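Local structure of chitin binding protein (5FTZ) at residues Q107-N110 and S114-N117. The protein is a copper-dependent lytic polysaccharide monooxygenase of family AA10 that probably binds chitin and cleaves its chains oxidatively. Numbering follows the deposited sequence.
Sequences QNHN and SDLN
Asp115 and His109 meet through a single hydrogen bond, and the buried carboxylate accepts N-H groups from three residues of its own loop, illustrating how one side chain can tie together a loop without regular structure. Along the second segment, Ser114 comes first and lies in a short 3-10 segment that begins earlier in the chain. At Asp115, CG swings to the side of the backbone N, opposite the carbonyl carbon, which directs the carboxylate to the histidine. His109 NE2 donates to Asp115 OD2 over 2.7 Å, with an N-H...O angle of 155°. The oxygen accepts through its syn lone pair and lies 14° out of the ring plane, off the NE2 edge, while the carboxylate is turned 89° against the imidazole. CD2 and CE1 of His109 each stand 3.7 Å from Asp115 OD2, so the oxygen lies evenly between the two carbons flanking NE2, and the bond is only modestly bent. This His-carboxylate pair lies in the long loop joining antiparallel strands 93-100 and 122-125 of the LPMO beta-sandwich core. OD2 also accepts from Ala112 N, and OD1 from Asn106 N, a threefold grip that would probably stabilise the negative charge. Past it, Leu116 packs on Phe38.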
# COMPACT_ATOMS: atom_id res chain seq x y z
N GLN A 107 -1.06 15.66 35.78
CA GLN A 107 0.03 14.72 36.01
C GLN A 107 -0.36 13.61 36.99
O GLN A 107 0.45 12.74 37.26
CB GLN A 107 1.24 15.46 36.57
CG GLN A 107 1.80 16.48 35.64
CD GLN A 107 3.08 17.07 36.12
OE1 GLN A 107 4.02 16.33 36.52
NE2 GLN A 107 3.21 18.36 35.94
N ASN A 108 -1.56 13.67 37.56
CA ASN A 108 -1.99 12.75 38.59
C ASN A 108 -2.99 11.72 38.15
O ASN A 108 -3.48 10.96 38.97
CB ASN A 108 -2.58 13.59 39.73
CG ASN A 108 -1.55 14.47 40.33
OD1 ASN A 108 -0.47 14.01 40.61
ND2 ASN A 108 -1.85 15.74 40.50
N HIS A 109 -3.29 11.62 36.87
CA HIS A 109 -4.20 10.56 36.38
C HIS A 109 -3.55 9.91 35.17
O HIS A 109 -2.45 10.37 34.76
CB HIS A 109 -5.58 11.15 36.09
CG HIS A 109 -5.70 11.90 34.81
ND1 HIS A 109 -6.91 12.09 34.17
CD2 HIS A 109 -4.77 12.50 34.01
CE1 HIS A 109 -6.71 12.73 33.03
NE2 HIS A 109 -5.43 13.03 32.93
N ASN A 110 -4.20 8.96 34.55
CA ASN A 110 -3.62 8.33 33.35
C ASN A 110 -3.73 9.30 32.17
O ASN A 110 -4.77 9.89 31.96
CB ASN A 110 -4.36 7.08 32.98
CG ASN A 110 -4.21 5.95 33.98
OD1 ASN A 110 -3.78 6.11 35.12
ND2 ASN A 110 -4.66 4.82 33.53
N SER A 114 -7.10 15.25 26.69
CA SER A 114 -7.21 16.58 27.30
C SER A 114 -5.88 17.10 27.85
O SER A 114 -5.68 18.29 28.04
CB SER A 114 -8.23 16.55 28.43
OG SER A 114 -8.01 15.50 29.39
N ASP A 115 -4.92 16.17 28.09
CA ASP A 115 -3.58 16.57 28.54
C ASP A 115 -2.64 16.98 27.43
O ASP A 115 -1.62 17.59 27.71
CB ASP A 115 -2.93 15.41 29.27
CG ASP A 115 -3.73 14.99 30.50
OD1 ASP A 115 -4.03 15.93 31.29
OD2 ASP A 115 -4.10 13.76 30.65
N LEU A 116 -2.99 16.65 26.20
CA LEU A 116 -2.12 16.76 25.07
C LEU A 116 -2.46 17.94 24.19
O LEU A 116 -3.66 18.28 23.99
CB LEU A 116 -2.16 15.49 24.24
CG LEU A 116 -1.48 14.26 24.83
CD1 LEU A 116 -1.98 12.96 24.17
CD2 LEU A 116 0.04 14.40 24.75
N ASN A 117 -1.45 18.58 23.61
CA ASN A 117 -1.67 19.43 22.47
C ASN A 117 -1.89 18.51 21.29
O ASN A 117 -0.95 17.79 20.86
CB ASN A 117 -0.47 20.35 22.31
CG ASN A 117 -0.58 21.24 21.09
OD1 ASN A 117 -1.43 21.07 20.23
ND2 ASN A 117 0.31 22.21 21.04